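Putative Glycerophosphoryl diester phosphodiesterase (Silicibacter pomeroyi, PDB 3L12) is a putative member of the glycerophosphoryl diester phosphodiesterase family, built as a TIM barrel and holding a magnesium ion. Local coordinates at residues Arg283-Ala286 with Thr287-Val290. Sequence-based numbering, arbitrary orientation.
Sequences RRMA and TTGV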
ATOM      1  N   ARG A 283       5.738 -16.288  10.963  1.00  6.73           N
ATOM      2  CA  ARG A 283       5.891 -16.635  12.360  1.00  8.54           C
ATOM      3  C   ARG A 283       6.992 -17.671  12.592  1.00  7.63           C
ATOM      4  O   ARG A 283       7.810 -17.497  13.480  1.00  8.22           O
ATOM      5  CB  ARG A 283       4.540 -17.126  12.936  1.00  8.68           C
ATOM      6  CG  ARG A 283       4.546 -17.419  14.395  1.00 11.38           C
ATOM      7  CD  ARG A 283       3.133 -17.601  14.929  1.00 13.44           C
ATOM      8  NE  ARG A 283       2.346 -16.380  14.895  1.00 16.86           N
ATOM      9  CZ  ARG A 283       2.290 -15.480  15.890  1.00 17.56           C
ATOM     10  NH1 ARG A 283       2.905 -15.677  17.039  1.00 18.57           N
ATOM     11  NH2 ARG A 283       1.536 -14.409  15.743  1.00 21.78           N
ATOM     12  N   ARG A 284       7.015 -18.745  11.809  1.00  9.94           N
ATOM     13  CA  ARG A 284       8.025 -19.807  11.967  1.00  8.67           C
ATOM     14  C   ARG A 284       9.428 -19.257  11.712  1.00  7.68           C
ATOM     15  O   ARG A 284      10.359 -19.588  12.478  1.00  8.86           O
ATOM     16  CB  ARG A 284       7.743 -20.994  11.031  1.00  8.91           C
ATOM     17  CG  ARG A 284       8.661 -22.167  11.271  1.00  9.93           C
ATOM     18  CD  ARG A 284       8.264 -23.381  10.487  1.00 12.09           C
ATOM     19  NE  ARG A 284       8.508 -23.211   9.057  1.00 13.32           N
ATOM     20  CZ  ARG A 284       7.596 -22.862   8.156  1.00 15.14           C
ATOM     21  NH1 ARG A 284       6.321 -22.662   8.494  1.00 15.62           N
ATOM     22  NH2 ARG A 284       7.963 -22.707   6.885  1.00 16.04           N
HETATM   23  N   MSE A 285       9.580 -18.391  10.697  1.00  8.81           N
HETATM   24  CA  MSE A 285      10.886 -17.825  10.401  1.00  8.69           C
HETATM   25  C   MSE A 285      11.364 -16.906  11.531  1.00  7.63           C
HETATM   26  O   MSE A 285      12.511 -16.977  11.923  1.00  8.78           O
HETATM   27  CB  MSE A 285      10.943 -17.070   9.055  1.00  9.29           C
HETATM   28  CG  MSE A 285      10.841 -17.917   7.844  1.00  7.83           C
HETATM   29 SE   MSE A 285      12.222 -19.325   7.726  0.75  6.43          SE
HETATM   30  CE  MSE A 285      11.304 -20.755   8.581  1.00 10.87           C
ATOM     31  N   ALA A 286      10.466 -16.070  12.066  1.00  8.13           N
ATOM     32  CA  ALA A 286      10.824 -15.252  13.222  1.00  9.59           C
ATOM     33  C   ALA A 286      11.333 -16.125  14.384  1.00  9.38           C
ATOM     34  O   ALA A 286      12.322 -15.777  15.042  1.00 10.93           O
ATOM     35  CB  ALA A 286       9.643 -14.322  13.662  1.00  9.47           C
ATOM     36  N   THR A 287      10.606 -17.195  14.706  0.70  9.56           N
ATOM     37  CA  THR A 287      10.954 -18.091  15.815  0.70 10.82           C
ATOM     38  C   THR A 287      12.324 -18.762  15.656  0.70 10.87           C
ATOM     39  O   THR A 287      13.042 -19.058  16.607  0.70 10.72           O
ATOM     40  CB  THR A 287       9.881 -19.193  15.950  0.70 10.77           C
ATOM     41  OG1 THR A 287       8.610 -18.578  16.183  0.70 12.54           O
ATOM     42  CG2 THR A 287      10.159 -20.155  17.091  0.70 12.29           C
ATOM     43  N   THR A 288      12.962 -19.058  14.072  0.60 10.98           N
ATOM     44  CA  THR A 288      14.221 -19.697  13.811  0.60 11.76           C
ATOM     45  C   THR A 288      15.339 -18.774  14.261  0.60 11.99           C
ATOM     46  O   THR A 288      16.478 -19.203  14.422  0.60 13.43           O
ATOM     47  CB  THR A 288      14.421 -20.032  12.335  0.60 12.55           C
ATOM     48  OG1 THR A 288      14.495 -18.817  11.592  0.60 13.06           O
ATOM     49  CG2 THR A 288      13.281 -20.895  11.826  0.60 12.10           C
ATOM     50  N   GLY A 289      15.054 -17.496  14.454  1.00 13.31           N
ATOM     51  CA  GLY A 289      16.157 -16.619  14.800  1.00 13.34           C
ATOM     52  C   GLY A 289      16.861 -15.946  13.604  1.00 12.72           C
ATOM     53  O   GLY A 289      17.899 -15.381  13.779  1.00 11.23           O
ATOM     54  N   VAL A 290      16.272 -15.980  12.408  1.00 11.83           N
ATOM     55  CA  VAL A 290      16.864 -15.282  11.271  1.00  9.79           C
ATOM     56  C   VAL A 290      16.982 -13.814  11.627  1.00  9.81           C
ATOM     57  O   VAL A 290      16.182 -13.263  12.446  1.00  8.15           O
ATOM     58  CB  VAL A 290      16.046 -15.476   9.948  1.00  9.75           C
ATOM     59  CG1 VAL A 290      16.013 -16.947   9.526  1.00 11.57           C
ATOM     60  CG2 VAL A 290      14.611 -14.889  10.076  1.00  9.82           C
TER
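The carbonyl oxygen of R283 is held by both polar groups of T287, one turn further along helix 279-288. Its ordinary helical partner is T287 N, 3.1 Å from R283 O, and T287 OG1 joins at 3.0 Å from R283 O, approaching the opposite face of the carbonyl plane. With chi1 at -59°, OG1 lies beside the threonine's own backbone N and is turned back toward the preceding turn. T287 and T288 were each modelled in two conformers, so their hydroxyl bonds hold for one conformer and are less certain for that reason. The guanidinium of R283 extends from the turn to a salt bridge with D307, and that of R284 pairs with D281. T288 N gives R284 O a weak and doubtful bond, 3.1 Å long, as the helix nears its end. M285 O takes a shorter bond from T288 OG1, 2.7 Å away, which arrives in the carbonyl plane on a lone pair; a chi1 of 65° swings this hydroxyl between N and C of T288. The selenomethionine chain of M285, bent at its outer torsions, brings CE to 3.8 Å from T288 CG2. This helix connects parallel strands 270-273 and 292-295 in a beta-alpha-beta unit of the TIM barrel, and M285 is buried against T273 and V256. V290 reaches back to the same residue, its CG2 3.5 Å from M285 O, and it also packs on V271 and T273 of strand 270-273 and on V261 of helix 258-266. The helix ends in a Schellman motif at G289, whose phi is positive (91°); G289 N donates to A286 O, 3.3 Å away, from well above the carbonyl plane. Beyond the glycine, V290 N gives a weak bond to T288 OG1.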